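Local coordinates for protein muramoyltetrapeptide carboxypeptidase (Oxalobacter formigenes OXCC13, PDB 6UUK) that probably acts as a serine-type LD-carboxypeptidase of the peptidase S66 family, trimming the muramoyl tetrapeptides of bacterial cell-wall peptidoglycan, at residues 202-207 / 310-315; 217-222 / 234-239; 240-245 / 273-278; 249-254 / 286-291. One frame throughout, in Å; residues are numbered along the deposited sequence. Where two conformers were deposited one is given.

Contact 1: 202-207 / 310-315; sequences VKWVSK and TGLPFG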
loop_
_atom_site.group_PDB
_atom_site.type_symbol
_atom_site.label_atom_id
_atom_site.label_comp_id
_atom_site.label_asym_id
_atom_site.label_seq_id
_atom_site.Cartn_x
_atom_site.Cartn_y
_atom_site.Cartn_z
ATOM N N VAL B 202 29.407 0.278 4.274
ATOM C CA VAL B 202 28.551 0.534 5.427
ATOM C C VAL B 202 28.673 -0.649 6.377
ATOM O O VAL B 202 28.418 -1.795 5.986
ATOM C CB VAL B 202 27.088 0.759 5.015
ATOM C CG1 VAL B 202 26.245 1.120 6.228
ATOM C CG2 VAL B 202 26.996 1.842 3.952
ATOM N N LYS B 203 29.063 -0.372 7.619
ATOM C CA LYS B 203 29.216 -1.388 8.651
ATOM C C LYS B 203 28.332 -1.029 9.836
ATOM O O LYS B 203 28.309 0.128 10.268
ATOM C CB LYS B 203 30.675 -1.505 9.098
ATOM C CG LYS B 203 31.662 -1.730 7.966
ATOM C CD LYS B 203 33.094 -1.685 8.475
ATOM C CE LYS B 203 33.390 -0.358 9.157
ATOM N NZ LYS B 203 34.780 -0.299 9.685
ATOM N N TRP B 204 27.611 -2.017 10.359
ATOM C CA TRP B 204 26.748 -1.800 11.508
ATOM C C TRP B 204 26.702 -3.069 12.346
ATOM O O TRP B 204 27.177 -4.130 11.933
ATOM C CB TRP B 204 25.338 -1.374 11.081
ATOM C CG TRP B 204 24.579 -2.423 10.324
ATOM C CD1 TRP B 204 23.845 -3.446 10.854
ATOM C CD2 TRP B 204 24.464 -2.542 8.902
ATOM N NE1 TRP B 204 23.286 -4.196 9.848
ATOM C CE2 TRP B 204 23.650 -3.663 8.641
ATOM C CE3 TRP B 204 24.973 -1.814 7.823
ATOM C CZ2 TRP B 204 23.333 -4.070 7.347
ATOM C CZ3 TRP B 204 24.657 -2.220 6.538
ATOM C CH2 TRP B 204 23.845 -3.338 6.311
ATOM N N VAL B 205 26.119 -2.946 13.535
ATOM C CA VAL B 205 25.996 -4.049 14.481
ATOM C C VAL B 205 24.522 -4.405 14.605
ATOM O O VAL B 205 23.694 -3.547 14.938
ATOM C CB VAL B 205 26.595 -3.692 15.850
ATOM N N SER B 206 24.195 -5.666 14.336
ATOM C CA SER B 206 22.828 -6.155 14.456
ATOM C C SER B 206 22.874 -7.637 14.790
ATOM O O SER B 206 23.554 -8.408 14.105
ATOM C CB SER B 206 22.035 -5.916 13.168
ATOM O OG SER B 206 20.711 -6.406 13.286
ATOM N N LYS B 207 22.150 -8.028 15.832
ATOM C CA LYS B 207 22.203 -9.386 16.349
ATOM C C LYS B 207 21.184 -10.283 15.648
ATOM O O LYS B 207 20.277 -9.820 14.953
ATOM C CB LYS B 207 21.958 -9.383 17.858
ATOM C CG LYS B 207 22.877 -8.453 18.634
ATOM C CD LYS B 207 22.390 -8.261 20.062
ATOM C CE LYS B 207 22.323 -9.582 20.809
ATOM N NZ LYS B 207 23.659 -10.227 20.918
ATOM N N THR B 310 19.011 -7.506 9.018
ATOM C CA THR B 310 18.516 -6.295 9.654
ATOM C C THR B 310 19.679 -5.434 10.132
ATOM O O THR B 310 20.840 -5.852 10.133
ATOM C CB THR B 310 17.594 -6.633 10.832
ATOM O OG1 THR B 310 18.367 -7.200 11.898
ATOM C CG2 THR B 310 16.530 -7.629 10.403
ATOM N N GLY B 311 19.348 -4.210 10.538
ATOM C CA GLY B 311 20.319 -3.291 11.092
ATOM C C GLY B 311 20.815 -2.216 10.149
ATOM O O GLY B 311 21.660 -1.409 10.556
ATOM N N LEU B 312 20.326 -2.179 8.915
ATOM C CA LEU B 312 20.757 -1.173 7.952
ATOM C C LEU B 312 20.452 0.224 8.481
ATOM O O LEU B 312 19.280 0.533 8.751
ATOM C CB LEU B 312 20.063 -1.391 6.610
ATOM C CG LEU B 312 20.389 -0.402 5.488
ATOM C CD1 LEU B 312 21.839 -0.533 5.046
ATOM C CD2 LEU B 312 19.448 -0.596 4.310
ATOM N N PRO B 313 21.454 1.092 8.644
ATOM C CA PRO B 313 21.200 2.439 9.191
ATOM C C PRO B 313 20.706 3.404 8.120
ATOM O O PRO B 313 21.385 4.347 7.700
ATOM C CB PRO B 313 22.570 2.824 9.761
ATOM C CG PRO B 313 23.581 1.985 9.001
ATOM C CD PRO B 313 22.849 0.935 8.206
ATOM N N PHE B 314 19.484 3.161 7.656
ATOM C CA PHE B 314 18.868 4.003 6.643
ATOM C C PHE B 314 17.370 4.083 6.896
ATOM O O PHE B 314 16.732 3.079 7.222
ATOM C CB PHE B 314 19.140 3.477 5.231
ATOM C CG PHE B 314 18.478 4.281 4.153
ATOM C CD1 PHE B 314 19.008 5.495 3.754
ATOM C CD2 PHE B 314 17.322 3.825 3.541
ATOM C CE1 PHE B 314 18.399 6.241 2.766
ATOM C CE2 PHE B 314 16.710 4.566 2.552
ATOM C CZ PHE B 314 17.248 5.776 2.164
ATOM N N GLY B 315 16.822 5.280 6.736
ATOM C CA GLY B 315 15.405 5.503 6.945
ATOM C C GLY B 315 15.140 6.977 7.197
ATOM O O GLY B 315 15.959 7.832 6.866
#

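Contact 2: 217-222 / 234-239; sequences TLWGGN and WMPDIS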
loop_
_atom_site.group_PDB
_atom_site.type_symbol
_atom_site.label_atom_id
_atom_site.label_comp_id
_atom_site.label_asym_id
_atom_site.label_seq_id
_atom_site.Cartn_x
_atom_site.Cartn_y
_atom_site.Cartn_z
ATOM N N THR B 217 22.844 -6.470 -7.457
ATOM C CA THR B 217 22.453 -5.088 -7.708
ATOM C C THR B 217 21.647 -4.560 -6.527
ATOM O O THR B 217 20.612 -5.132 -6.169
ATOM C CB THR B 217 21.643 -4.987 -8.999
ATOM O OG1 THR B 217 22.414 -5.503 -10.091
ATOM C CG2 THR B 217 21.279 -3.538 -9.286
ATOM N N LEU B 218 22.120 -3.472 -5.925
ATOM C CA LEU B 218 21.432 -2.868 -4.792
ATOM C C LEU B 218 20.299 -1.976 -5.284
ATOM O O LEU B 218 20.495 -1.147 -6.177
ATOM C CB LEU B 218 22.411 -2.060 -3.943
ATOM C CG LEU B 218 21.857 -1.472 -2.644
ATOM C CD1 LEU B 218 21.494 -2.580 -1.666
ATOM C CD2 LEU B 218 22.852 -0.507 -2.022
ATOM N N TRP B 219 19.118 -2.144 -4.693
ATOM C CA TRP B 219 17.958 -1.353 -5.078
ATOM C C TRP B 219 16.913 -1.441 -3.978
ATOM O O TRP B 219 16.963 -2.325 -3.118
ATOM C CB TRP B 219 17.378 -1.822 -6.415
ATOM C CG TRP B 219 16.752 -3.182 -6.365
ATOM C CD1 TRP B 219 17.396 -4.377 -6.231
ATOM C CD2 TRP B 219 15.355 -3.486 -6.465
ATOM N NE1 TRP B 219 16.485 -5.407 -6.231
ATOM C CE2 TRP B 219 15.226 -4.886 -6.376
ATOM C CE3 TRP B 219 14.202 -2.710 -6.617
ATOM C CZ2 TRP B 219 13.991 -5.527 -6.434
ATOM C CZ3 TRP B 219 12.976 -3.348 -6.675
ATOM C CH2 TRP B 219 12.880 -4.742 -6.584
ATOM N N GLY B 220 15.962 -0.507 -4.016
ATOM C CA GLY B 220 14.884 -0.442 -3.059
ATOM C C GLY B 220 14.707 0.969 -2.548
ATOM O O GLY B 220 15.086 1.943 -3.207
ATOM N N GLY B 221 14.122 1.078 -1.358
ATOM C CA GLY B 221 13.885 2.371 -0.747
ATOM C C GLY B 221 12.773 2.350 0.281
ATOM O O GLY B 221 12.853 1.628 1.279
ATOM N N ASN B 222 11.728 3.140 0.048
ATOM C CA ASN B 222 10.600 3.196 0.967
ATOM C C ASN B 222 9.672 2.011 0.725
ATOM O O ASN B 222 9.328 1.706 -0.421
ATOM C CB ASN B 222 9.844 4.513 0.798
ATOM C CG ASN B 222 8.712 4.668 1.793
ATOM O OD1 ASN B 222 7.566 4.335 1.501
ATOM N ND2 ASN B 222 9.031 5.175 2.979
ATOM N N TRP B 234 6.367 0.433 -13.780
ATOM C CA TRP B 234 7.500 1.196 -13.276
ATOM C C TRP B 234 8.367 0.402 -12.308
ATOM O O TRP B 234 9.428 0.893 -11.908
ATOM C CB TRP B 234 7.009 2.475 -12.594
ATOM C CG TRP B 234 6.024 3.255 -13.409
ATOM C CD1 TRP B 234 4.666 3.249 -13.279
ATOM C CD2 TRP B 234 6.319 4.154 -14.485
ATOM N NE1 TRP B 234 4.097 4.090 -14.205
ATOM C CE2 TRP B 234 5.091 4.657 -14.958
ATOM C CE3 TRP B 234 7.503 4.583 -15.095
ATOM C CZ2 TRP B 234 5.012 5.566 -16.011
ATOM C CZ3 TRP B 234 7.422 5.485 -16.140
ATOM C CH2 TRP B 234 6.186 5.967 -16.587
HETATM N N MSE B 235 7.947 -0.800 -11.924
HETATM C CA MSE B 235 8.740 -1.649 -11.041
HETATM C C MSE B 235 9.921 -2.264 -11.783
HETATM O O MSE B 235 9.742 -2.942 -12.795
HETATM C CB MSE B 235 7.871 -2.753 -10.434
HETATM C CG MSE B 235 8.658 -3.833 -9.703
HETATM SE SE MSE B 235 9.403 -3.244 -7.999
HETATM C CE MSE B 235 7.799 -3.390 -6.899
ATOM N N PRO B 236 11.133 -2.020 -11.285
ATOM C CA PRO B 236 12.318 -2.580 -11.939
ATOM C C PRO B 236 12.315 -4.098 -11.871
ATOM O O PRO B 236 11.767 -4.703 -10.948
ATOM C CB PRO B 236 13.484 -1.984 -11.141
ATOM C CG PRO B 236 12.911 -0.781 -10.465
ATOM C CD PRO B 236 11.485 -1.125 -10.170
ATOM N N ASP B 237 12.939 -4.709 -12.873
ATOM C CA ASP B 237 13.001 -6.163 -12.988
ATOM C C ASP B 237 14.415 -6.639 -12.661
ATOM O O ASP B 237 15.149 -7.171 -13.501
ATOM C CB ASP B 237 12.570 -6.597 -14.382
ATOM C CG ASP B 237 12.331 -8.090 -14.483
ATOM O OD1 ASP B 237 12.497 -8.816 -13.475
ATOM O OD2 ASP B 237 11.965 -8.538 -15.585
ATOM N N ILE B 238 14.783 -6.425 -11.401
ATOM C CA ILE B 238 16.092 -6.807 -10.884
ATOM C C ILE B 238 16.063 -8.290 -10.539
ATOM O O ILE B 238 15.231 -8.737 -9.741
ATOM C CB ILE B 238 16.463 -5.956 -9.660
ATOM C CG1 ILE B 238 16.372 -4.470 -10.004
ATOM C CG2 ILE B 238 17.864 -6.286 -9.158
ATOM C CD1 ILE B 238 17.294 -4.056 -11.125
ATOM N N SER B 239 16.969 -9.053 -11.138
ATOM C CA SER B 239 17.069 -10.489 -10.921
ATOM C C SER B 239 18.343 -10.758 -10.137
ATOM O O SER B 239 19.441 -10.445 -10.609
ATOM C CB SER B 239 17.075 -11.246 -12.249
ATOM O OG SER B 239 17.303 -12.629 -12.046
HETATM O O HOH W 1 21.524 -8.333 -9.582
#

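Contact 3: 240-245 / 273-278; sequences GGILFV and ALVLGH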
loop_
_atom_site.group_PDB
_atom_site.type_symbol
_atom_site.label_atom_id
_atom_site.label_comp_id
_atom_site.label_asym_id
_atom_site.label_seq_id
_atom_site.Cartn_x
_atom_site.Cartn_y
_atom_site.Cartn_z
ATOM N N GLY B 240 18.195 -11.312 -8.938
ATOM C CA GLY B 240 19.349 -11.642 -8.121
ATOM C C GLY B 240 20.038 -10.449 -7.494
ATOM O O GLY B 240 21.273 -10.425 -7.410
ATOM N N GLY B 241 19.270 -9.453 -7.052
ATOM C CA GLY B 241 19.822 -8.275 -6.424
ATOM C C GLY B 241 19.659 -8.292 -4.910
ATOM O O GLY B 241 19.130 -9.226 -4.313
ATOM N N ILE B 242 20.138 -7.218 -4.292
ATOM C CA ILE B 242 20.048 -7.024 -2.849
ATOM C C ILE B 242 19.050 -5.901 -2.606
ATOM O O ILE B 242 19.324 -4.734 -2.913
ATOM C CB ILE B 242 21.416 -6.706 -2.230
ATOM C CG1 ILE B 242 22.434 -7.781 -2.616
ATOM C CG2 ILE B 242 21.304 -6.602 -0.717
ATOM C CD1 ILE B 242 23.811 -7.560 -2.030
ATOM N N LEU B 243 17.890 -6.249 -2.057
ATOM C CA LEU B 243 16.791 -5.312 -1.870
ATOM C C LEU B 243 16.785 -4.794 -0.437
ATOM O O LEU B 243 16.903 -5.577 0.511
ATOM C CB LEU B 243 15.454 -5.981 -2.197
ATOM C CG LEU B 243 14.190 -5.129 -2.078
ATOM C CD1 LEU B 243 14.189 -4.017 -3.111
ATOM C CD2 LEU B 243 12.949 -5.993 -2.220
ATOM N N PHE B 244 16.646 -3.478 -0.285
ATOM C CA PHE B 244 16.555 -2.841 1.019
ATOM C C PHE B 244 15.278 -2.017 1.105
ATOM O O PHE B 244 14.836 -1.422 0.117
ATOM C CB PHE B 244 17.779 -1.951 1.300
ATOM C CG PHE B 244 17.870 -0.735 0.419
ATOM C CD1 PHE B 244 18.469 -0.810 -0.828
ATOM C CD2 PHE B 244 17.372 0.486 0.844
ATOM C CE1 PHE B 244 18.559 0.308 -1.638
ATOM C CE2 PHE B 244 17.457 1.606 0.039
ATOM C CZ PHE B 244 18.052 1.517 -1.204
ATOM N N VAL B 245 14.680 -1.991 2.300
ATOM C CA VAL B 245 13.422 -1.295 2.534
ATOM C C VAL B 245 13.489 -0.551 3.861
ATOM O O VAL B 245 14.300 -0.860 4.737
ATOM C CB VAL B 245 12.210 -2.255 2.531
ATOM C CG1 VAL B 245 11.984 -2.834 1.145
ATOM C CG2 VAL B 245 12.409 -3.364 3.552
ATOM N N ALA B 273 19.097 -11.386 -1.211
ATOM C CA ALA B 273 18.958 -11.127 0.214
ATOM C C ALA B 273 18.069 -9.909 0.412
ATOM O O ALA B 273 18.018 -9.016 -0.438
ATOM C CB ALA B 273 20.319 -10.907 0.886
ATOM N N LEU B 274 17.370 -9.888 1.543
ATOM C CA LEU B 274 16.508 -8.776 1.926
ATOM C C LEU B 274 17.147 -8.047 3.099
ATOM O O LEU B 274 17.453 -8.664 4.124
ATOM C CB LEU B 274 15.108 -9.268 2.295
ATOM C CG LEU B 274 14.136 -8.208 2.818
ATOM C CD1 LEU B 274 13.852 -7.159 1.752
ATOM C CD2 LEU B 274 12.846 -8.848 3.305
ATOM N N VAL B 275 17.350 -6.741 2.946
ATOM C CA VAL B 275 17.968 -5.909 3.970
ATOM C C VAL B 275 16.904 -4.983 4.541
ATOM O O VAL B 275 16.190 -4.307 3.790
ATOM C CB VAL B 275 19.156 -5.109 3.408
ATOM C CG1 VAL B 275 19.854 -4.348 4.521
ATOM C CG2 VAL B 275 20.130 -6.039 2.706
ATOM N N LEU B 276 16.796 -4.953 5.867
ATOM C CA LEU B 276 15.800 -4.144 6.556
ATOM C C LEU B 276 16.466 -2.898 7.124
ATOM O O LEU B 276 17.396 -2.997 7.932
ATOM C CB LEU B 276 15.121 -4.943 7.667
ATOM C CG LEU B 276 13.778 -5.596 7.331
ATOM C CD1 LEU B 276 13.888 -6.476 6.097
ATOM C CD2 LEU B 276 13.263 -6.399 8.516
ATOM N N GLY B 277 15.990 -1.729 6.700
ATOM C CA GLY B 277 16.473 -0.464 7.217
ATOM C C GLY B 277 15.781 -0.078 8.506
ATOM O O GLY B 277 15.338 -0.931 9.284
ATOM N N HIS B 278 15.680 1.228 8.737
ATOM C CA HIS B 278 15.041 1.734 9.943
ATOM C C HIS B 278 13.525 1.712 9.793
ATOM O O HIS B 278 12.978 2.248 8.825
ATOM C CB HIS B 278 15.517 3.153 10.252
ATOM C CG HIS B 278 16.867 3.213 10.896
ATOM N ND1 HIS B 278 17.132 2.642 12.122
ATOM C CD2 HIS B 278 18.025 3.786 10.489
ATOM C CE1 HIS B 278 18.396 2.854 12.440
ATOM N NE2 HIS B 278 18.960 3.547 11.468
#

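Contact 4: 249-254 / 286-291; sequences HEHPYR and DYDNGY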
loop_
_atom_site.group_PDB
_atom_site.type_symbol
_atom_site.label_atom_id
_atom_site.label_comp_id
_atom_site.label_asym_id
_atom_site.label_seq_id
_atom_site.Cartn_x
_atom_site.Cartn_y
_atom_site.Cartn_z
ATOM N N HIS B 249 5.980 5.344 10.740
ATOM C CA HIS B 249 4.568 5.391 11.121
ATOM C C HIS B 249 3.831 4.096 10.795
ATOM O O HIS B 249 2.606 4.104 10.630
ATOM C CB HIS B 249 3.839 6.570 10.463
ATOM C CG HIS B 249 4.632 7.838 10.428
ATOM N ND1 HIS B 249 5.131 8.438 11.563
ATOM C CD2 HIS B 249 4.998 8.630 9.392
ATOM C CE1 HIS B 249 5.778 9.541 11.228
ATOM N NE2 HIS B 249 5.711 9.681 9.916
ATOM N N GLU B 250 4.544 2.976 10.699
ATOM C CA GLU B 250 3.957 1.711 10.277
ATOM C C GLU B 250 4.033 0.703 11.413
ATOM O O GLU B 250 5.123 0.405 11.913
ATOM C CB GLU B 250 4.664 1.161 9.036
ATOM C CG GLU B 250 4.661 2.106 7.850
ATOM C CD GLU B 250 3.266 2.526 7.434
ATOM O OE1 GLU B 250 2.352 1.675 7.456
ATOM O OE2 GLU B 250 3.082 3.712 7.090
ATOM N N HIS B 251 2.878 0.182 11.814
ATOM C CA HIS B 251 2.842 -0.958 12.710
ATOM C C HIS B 251 3.457 -2.171 12.011
ATOM O O HIS B 251 3.320 -2.328 10.795
ATOM C CB HIS B 251 1.401 -1.255 13.123
ATOM C CG HIS B 251 1.276 -2.037 14.394
ATOM N ND1 HIS B 251 1.448 -3.403 14.451
ATOM C CD2 HIS B 251 0.975 -1.645 15.655
ATOM C CE1 HIS B 251 1.269 -3.819 15.692
ATOM N NE2 HIS B 251 0.979 -2.771 16.443
ATOM N N PRO B 252 4.163 -3.033 12.754
ATOM C CA PRO B 252 4.822 -4.193 12.131
ATOM C C PRO B 252 3.909 -5.078 11.289
ATOM O O PRO B 252 4.388 -5.764 10.381
ATOM C CB PRO B 252 5.383 -4.966 13.335
ATOM C CG PRO B 252 4.813 -4.292 14.568
ATOM C CD PRO B 252 4.554 -2.883 14.164
ATOM N N TYR B 253 2.602 -5.082 11.568
ATOM C CA TYR B 253 1.694 -5.832 10.707
ATOM C C TYR B 253 1.504 -5.132 9.366
ATOM O O TYR B 253 1.284 -5.797 8.348
ATOM C CB TYR B 253 0.347 -6.058 11.404
ATOM C CG TYR B 253 -0.638 -4.908 11.328
ATOM C CD1 TYR B 253 -1.548 -4.811 10.281
ATOM C CD2 TYR B 253 -0.680 -3.940 12.319
ATOM C CE1 TYR B 253 -2.453 -3.768 10.216
ATOM C CE2 TYR B 253 -1.582 -2.894 12.263
ATOM C CZ TYR B 253 -2.466 -2.813 11.209
ATOM O OH TYR B 253 -3.365 -1.774 11.152
ATOM N N ARG B 254 1.586 -3.799 9.345
ATOM C CA ARG B 254 1.588 -3.085 8.073
ATOM C C ARG B 254 2.885 -3.321 7.313
ATOM O O ARG B 254 2.896 -3.279 6.077
ATOM C CB ARG B 254 1.374 -1.590 8.303
ATOM C CG ARG B 254 0.167 -1.252 9.161
ATOM C CD ARG B 254 0.061 0.249 9.385
ATOM N NE ARG B 254 -1.001 0.592 10.327
ATOM C CZ ARG B 254 -2.252 0.869 9.975
ATOM N NH1 ARG B 254 -2.605 0.843 8.697
ATOM N NH2 ARG B 254 -3.151 1.170 10.901
ATOM N N ASP B 286 -1.482 -3.632 24.032
ATOM C CA ASP B 286 -1.704 -4.923 24.673
ATOM C C ASP B 286 -2.445 -5.884 23.755
ATOM O O ASP B 286 -2.318 -7.104 23.909
ATOM C CB ASP B 286 -2.484 -4.739 25.976
ATOM C CG ASP B 286 -3.803 -4.018 25.771
ATOM O OD1 ASP B 286 -3.846 -3.082 24.948
ATOM O OD2 ASP B 286 -4.797 -4.387 26.433
ATOM N N TYR B 287 -3.227 -5.368 22.805
ATOM C CA TYR B 287 -3.941 -6.248 21.889
ATOM C C TYR B 287 -3.012 -6.983 20.931
ATOM O O TYR B 287 -3.451 -7.941 20.285
ATOM C CB TYR B 287 -4.986 -5.461 21.097
ATOM C CG TYR B 287 -6.380 -5.552 21.676
ATOM C CD1 TYR B 287 -6.604 -6.172 22.899
ATOM C CD2 TYR B 287 -7.474 -5.035 20.994
ATOM C CE1 TYR B 287 -7.877 -6.264 23.431
ATOM C CE2 TYR B 287 -8.750 -5.123 21.519
ATOM C CZ TYR B 287 -8.945 -5.738 22.737
ATOM O OH TYR B 287 -10.213 -5.828 23.263
ATOM N N ASP B 288 -1.750 -6.564 20.822
ATOM C CA ASP B 288 -0.800 -7.314 20.009
ATOM C C ASP B 288 -0.468 -8.659 20.642
ATOM O O ASP B 288 -0.170 -9.621 19.924
ATOM C CB ASP B 288 0.472 -6.494 19.793
ATOM C CG ASP B 288 0.236 -5.274 18.927
ATOM O OD1 ASP B 288 -0.512 -5.384 17.933
ATOM O OD2 ASP B 288 0.797 -4.204 19.241
ATOM N N ASN B 289 -0.521 -8.740 21.972
ATOM C CA ASN B 289 -0.307 -9.985 22.711
ATOM C C ASN B 289 1.035 -10.618 22.348
ATOM O O ASN B 289 1.125 -11.793 21.984
ATOM C CB ASN B 289 -1.461 -10.963 22.478
ATOM C CG ASN B 289 -1.466 -12.109 23.472
ATOM O OD1 ASN B 289 -0.939 -11.986 24.578
ATOM N ND2 ASN B 289 -2.058 -13.231 23.081
ATOM N N GLY B 290 2.093 -9.816 22.445
ATOM C CA GLY B 290 3.428 -10.273 22.133
ATOM C C GLY B 290 3.867 -10.060 20.702
ATOM O O GLY B 290 5.029 -10.343 20.381
ATOM N N TYR B 291 2.985 -9.575 19.831
ATOM C CA TYR B 291 3.355 -9.320 18.446
ATOM C C TYR B 291 4.126 -8.011 18.349
ATOM O O TYR B 291 3.697 -6.985 18.888
ATOM C CB TYR B 291 2.113 -9.271 17.555
ATOM C CG TYR B 291 2.430 -9.209 16.077
ATOM C CD1 TYR B 291 2.564 -7.991 15.423
ATOM C CD2 TYR B 291 2.601 -10.371 15.336
ATOM C CE1 TYR B 291 2.856 -7.931 14.074
ATOM C CE2 TYR B 291 2.893 -10.322 13.986
ATOM C CZ TYR B 291 3.019 -9.100 13.360
ATOM O OH TYR B 291 3.310 -9.046 12.016
#

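Contact 1: 202-207 / 310-315
The indole of Trp204 lies flat over the backbone of Gly311 and Leu312, joining the outermost strand of the seven-stranded mixed sheet, 200-205, to the loop that leaves the opposite outermost strand, 308-310. Leu312 CA sits over the six-membered ring in a CH-pi contact, 3.9 Å from its centroid. On the same face Gly311 O stands above the five-membered ring nearer the rim, and Pro313 CD, 3.5 Å from Trp204 CE3, comes in obliquely, the Pro313 and Trp204 side chains crossing at about a right angle. With CG between backbone N and carbonyl carbon, chi1 65°, the indole of Trp204 is turned to lie against 310-313. The indole N-H bonds to Thr310 O, 3.0 Å from Trp204 NE1, with the acceptor tilted 20° out of the ring plane. An alanine at Trp204 would probably leave Thr310 O without this donor and open a gap above Leu312 and Pro313. Gly311 has no room for a side chain, since a CB would run into Ser206 CB and Trp204 NE1. Val202 CG1 packs against Pro313 CD and CG. Thr310 OG1, which also takes a hydrogen bond from Asn209, is 2.8 Å from Ser206 OG, and these two hydroxyls are hydrogen-bonded.

Contact 2: 217-222 / 234-239
Thr217 sets its CB 4.0 Å from Ile238 CG2, and its backbone N gives a hydrogen bond to a water that in turn donates to Ser239 O, a one-water bridge between strand and loop. Two residues on, Trp219 carries most of the contact. Ile238 lies over one face of its indole: CG1 makes a CH-pi contact 3.7 Å from the centroid of the five-membered ring and almost on its normal. Chi1 of -55° puts CG1 there, while Ile238 CG2 comes down by the NE1-CD1 side, 3.4 Å from Trp219 NE1. The motif at the far end of the indole is a Met-aromatic contact, with SE of selenomethionine Met235 at the ring edge, 3.8 Å from Trp219 CZ3. Pro236 CD approaches CZ3 obliquely. Segment 234-239 belongs to the loop that leads from helix 223-228 to strand 242-248, and here it packs against the Trp219 side chain of strand 213-222. The polar end of the indole is held by Gln271, whose OE1 accepts from NE1 and whose NE2 donates to Ile238 O. An alanine in place of Trp219 would probably leave Ile238 and Met235 without their packing surface and Gln271 OE1 without its indole donor.

Contact 3: 240-245 / 273-278
Strands 242-245 and 273-278 run parallel, their short axes 4.7 Å apart at closest approach and 23° from alignment, and pair Ile242 with Ala273, Leu243 with Leu274, Phe244 with Val275 and Val245 with Leu276. They are the two strands of a beta-alpha-beta unit, connected through helix 252-264. Four backbone hydrogen bonds alternate in direction: Leu243 N to Ala273 O, Val275 N to Leu243 O at 2.7 Å, Val245 N to Val275 O, and Gly277 N to Val245 O. Phe244 CA adds a CA-H...O contact to Val275 O, 3.2 Å away. On the face with Ile242 and Phe244, Ile242 CG2 meets Val275 CG2 at 3.7 Å, and Phe244 CB lies beside Val275 CB. Phe244 CG stands between its own backbone N and carbonyl carbon (chi1 68°), and the ring beyond leads away from Val275 to pack on Leu218 and Leu312. Leu331 closes over Ile242, Ala273 and Val275 on this side. On the other face Leu243 CD2 reaches Leu274 CD1 at 4.2 Å, and Val245 CG2 faces CD1 of both Leu274 and Leu276. Helix 293-303 covers Leu274 and Leu276 there. The last of the four bonds lies next to the predicted charge-relay residue Glu246: Gly277 N is 2.7 Å from Val245 O, and a CB on Gly277 would clash with that same oxygen.

Contact 4: 249-254 / 286-291
His251 points its imidazole tip to tip at the carboxylate of Asp288, giving NE2-H to OD2 over 3.1 Å. The donor reaches OD2 from its syn side, 26° out of the carboxylate plane, while the oxygen lies almost in the imidazole plane; the two planes are turned 51° apart. The N-H...O angle of 142° makes this a bent bond. Asp288 has further partners: OD2 accepts from Ser285 N, and OD1 forms a salt bridge with Arg96 of the second subunit, so the carboxylate is gripped from within its own chain and across the dimer. The neighbouring positive charge would be expected to help keep Asp288 ionised. This is a His-carboxylate hydrogen bond at a helix start, with His251 in the N-cap position of helix 252-264, and it ties that start to the loop between strand 273-280 and helix 293-303. Beside it the Tyr291 ring meets the first residues of the helix. Tyr291 CE1 lies 4.0 Å from Pro252 CB, with Tyr253 CB near by. Tyr253 N stands at the edge of the phenol ring, 3.8 Å from Tyr291 CE1. The proline and tyrosine side chains lie alongside but point opposite ways. Tyr291 OH makes a weak hydrogen bond to Glu256, and the ring of Tyr253 takes a cation-pi contact from Arg96 of the second subunit.

In the fold
Contacts 1, 2 and 3 all reach the seven-stranded mixed sheet. Along the chain contact 2 is complete before contact 3 begins, and contacts 2, 3 and 4 are nested inside the loop closed by contact 1. Contacts 2 and 3, centres about 10 Å apart, share neighbouring strands 213-222 and 242-248, joined by Thr217 O to Ile242 N; contacts 3 and 1, centres about 11 Å apart, meet through the backbones of Leu276 and Leu312. Contacts 3 and 4 have centres about 22 Å apart; their segments alternate along the chain, helix 252-264 lying between the two strands of contact 3. Contacts 1 and 3 both lie near the predicted charge-relay residue Glu246, whereas contact 4 faces the second subunit.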